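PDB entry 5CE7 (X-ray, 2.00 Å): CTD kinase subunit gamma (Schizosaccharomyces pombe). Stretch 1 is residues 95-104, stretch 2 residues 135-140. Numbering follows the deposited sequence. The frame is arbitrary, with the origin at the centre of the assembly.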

# COMPACT_ATOMS: atom_id res chain seq x y z
N VAL A 95 0.19 -0.32 -9.51
CA VAL A 95 -0.85 -1.34 -9.40
C VAL A 95 -1.82 -1.34 -10.60
O VAL A 95 -2.24 -2.40 -11.08
CB VAL A 95 -1.62 -1.19 -8.07
CG1 VAL A 95 -2.70 -2.29 -7.91
CG2 VAL A 95 -0.64 -1.22 -6.90
N ALA A 96 -2.15 -0.15 -11.09
CA ALA A 96 -3.07 0.03 -12.20
C ALA A 96 -2.44 0.88 -13.30
O ALA A 96 -2.85 2.03 -13.50
CB ALA A 96 -4.36 0.69 -11.72
N PRO A 97 -1.45 0.33 -14.00
CA PRO A 97 -0.75 1.08 -15.05
C PRO A 97 -1.58 1.23 -16.33
O PRO A 97 -2.65 0.63 -16.44
CB PRO A 97 0.48 0.20 -15.34
CG PRO A 97 -0.01 -1.19 -15.04
CD PRO A 97 -0.89 -1.02 -13.82
N ILE A 98 -1.07 2.01 -17.29
CA ILE A 98 -1.67 2.08 -18.61
C ILE A 98 -1.72 0.67 -19.21
O ILE A 98 -0.87 -0.17 -18.92
CB ILE A 98 -0.86 3.01 -19.55
CG1 ILE A 98 -1.62 3.28 -20.85
CG2 ILE A 98 0.50 2.42 -19.86
CD1 ILE A 98 -2.78 4.21 -20.71
N GLY A 99 -2.74 0.40 -20.02
CA GLY A 99 -2.91 -0.93 -20.59
C GLY A 99 -4.00 -1.71 -19.89
O GLY A 99 -4.75 -1.17 -19.09
N ALA A 100 -4.09 -3.00 -20.18
CA ALA A 100 -5.20 -3.83 -19.72
C ALA A 100 -5.22 -4.08 -18.20
O ALA A 100 -6.28 -4.30 -17.63
CB ALA A 100 -5.22 -5.16 -20.48
N ALA A 101 -4.05 -4.05 -17.55
CA ALA A 101 -4.03 -4.27 -16.10
C ALA A 101 -4.70 -3.14 -15.34
O ALA A 101 -5.25 -3.34 -14.25
CB ALA A 101 -2.60 -4.50 -15.58
N GLY A 102 -4.67 -1.95 -15.93
CA GLY A 102 -5.36 -0.79 -15.36
C GLY A 102 -6.86 -1.07 -15.28
O GLY A 102 -7.50 -0.76 -14.28
N ALA A 103 -7.40 -1.68 -16.32
CA ALA A 103 -8.82 -2.05 -16.34
C ALA A 103 -9.10 -3.20 -15.37
O ALA A 103 -10.09 -3.16 -14.62
CB ALA A 103 -9.27 -2.41 -17.76
N ALA A 104 -8.24 -4.22 -15.38
CA ALA A 104 -8.42 -5.36 -14.50
C ALA A 104 -8.39 -4.99 -13.01
O ALA A 104 -9.08 -5.60 -12.21
CB ALA A 104 -7.37 -6.46 -14.81
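Stretch 2 (135-140) EAHEQA

The C-terminal end of this chain packs against an earlier loop and the helix that follows it, a small contact in which a histidine side chain and the terminal carboxylate supply the polar anchors while G102 lets the two backbones come close. It illustrates a general principle: a chain terminus can be held down by hydrogen bonds to main-chain groups of a loop. Stretch 2 is helical through E135-Q139, in a helix that begins earlier in the chain; A140 is the C-terminal residue. In stretch 1, A96 is the first residue to leave helical geometry after a preceding helix; the chain then runs extended through P97 and I98, turns at G99 and leads into a helix that includes A101-A104 and continues later in the chain. The two helical segments cross at -114°, so their directions are neither parallel nor antiparallel, and their axes approach to 7.0 Å. Together the stretches bury 362 Å².

H137 is the residue most covered by the other stretch (95 Å²), its CA-to-CB bond pointing toward stretch 1. With chi1 near -67° (m), its ring reaches the loop, and H137 ND1 donates a short hydrogen bond to A96 O, at 2.6 Å. This acceptor lies near the plane of the ring, at its edge, as a ring N-H requires. The backbone N of I98 lies over one face instead; although it is 3.3 Å from H137 ND1, the angle is too poor for a hydrogen bond.

The second anchor is the carboxylate of A140. G99 N donates to A140 O at 2.9 Å, with a weak second bond from G99 N to A140 OXT at 3.2 Å. The I98 side chain starts out sideways but its end comes nearer, placing I98 CD1 3.7 Å from A140 CB and 4.0 Å from H137 CD2.

At G99, phi and psi of 103° and -169° would jam a CB against the preceding carbonyl oxygen, so the turn itself calls for glycine. At G102, the other stretch sets the limit: a CB would point toward it and fall 2.3 Å from H137 O, a clash. Without one, G102 CA approaches H137 O to 3.5 Å in a CA-H...O contact. One residue further on, the CA atoms of A103 and E138 are 4.0 Å apart, and A103 CB lies 3.9 Å from E138 O. Water 1 lies between the stretches, within hydrogen-bonding reach of G99 O (3.1 Å) and E138 O (2.6 Å).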

# COMPACT_ATOMS: atom_id res chain seq x y z
N GLU A 135 -8.89 6.20 -13.88
CA GLU A 135 -9.80 6.30 -15.01
C GLU A 135 -9.03 6.30 -16.33
O GLU A 135 -9.38 5.57 -17.25
CB GLU A 135 -10.70 7.54 -14.88
CG GLU A 135 -11.60 7.76 -16.08
CD GLU A 135 -12.60 6.63 -16.29
OE1 GLU A 135 -12.83 5.84 -15.35
OE2 GLU A 135 -13.16 6.53 -17.40
N ALA A 136 -7.98 7.11 -16.41
CA ALA A 136 -7.13 7.13 -17.61
C ALA A 136 -6.59 5.73 -17.95
O ALA A 136 -6.58 5.32 -19.11
CB ALA A 136 -5.97 8.11 -17.43
N HIS A 137 -6.16 5.00 -16.93
CA HIS A 137 -5.59 3.66 -17.14
C HIS A 137 -6.64 2.56 -17.34
O HIS A 137 -6.33 1.48 -17.87
CB HIS A 137 -4.62 3.32 -16.00
CG HIS A 137 -3.38 4.18 -16.00
ND1 HIS A 137 -2.40 4.08 -15.03
CD2 HIS A 137 -2.97 5.14 -16.85
CE1 HIS A 137 -1.44 4.94 -15.30
NE2 HIS A 137 -1.76 5.61 -16.39
N GLU A 138 -7.87 2.81 -16.92
CA GLU A 138 -8.95 1.88 -17.24
C GLU A 138 -9.32 2.03 -18.72
O GLU A 138 -9.58 1.05 -19.42
CB GLU A 138 -10.18 2.11 -16.34
CG GLU A 138 -11.42 1.30 -16.78
CD GLU A 138 -12.66 1.54 -15.91
OE1 GLU A 138 -12.56 2.12 -14.82
OE2 GLU A 138 -13.75 1.13 -16.34
N GLN A 139 -9.34 3.27 -19.20
CA GLN A 139 -9.82 3.52 -20.55
C GLN A 139 -8.78 3.20 -21.62
O GLN A 139 -9.13 2.88 -22.76
CB GLN A 139 -10.30 4.97 -20.70
CG GLN A 139 -11.39 5.39 -19.70
CD GLN A 139 -12.62 4.48 -19.73
OE1 GLN A 139 -12.83 3.72 -20.67
NE2 GLN A 139 -13.43 4.56 -18.67
N ALA A 140 -7.50 3.26 -21.26
CA ALA A 140 -6.43 3.00 -22.21
C ALA A 140 -5.33 2.12 -21.61
O ALA A 140 -5.23 1.93 -20.40
CB ALA A 140 -5.85 4.31 -22.72
OXT ALA A 140 -4.50 1.59 -22.35
O HOH W 1 -7.57 -0.44 -20.10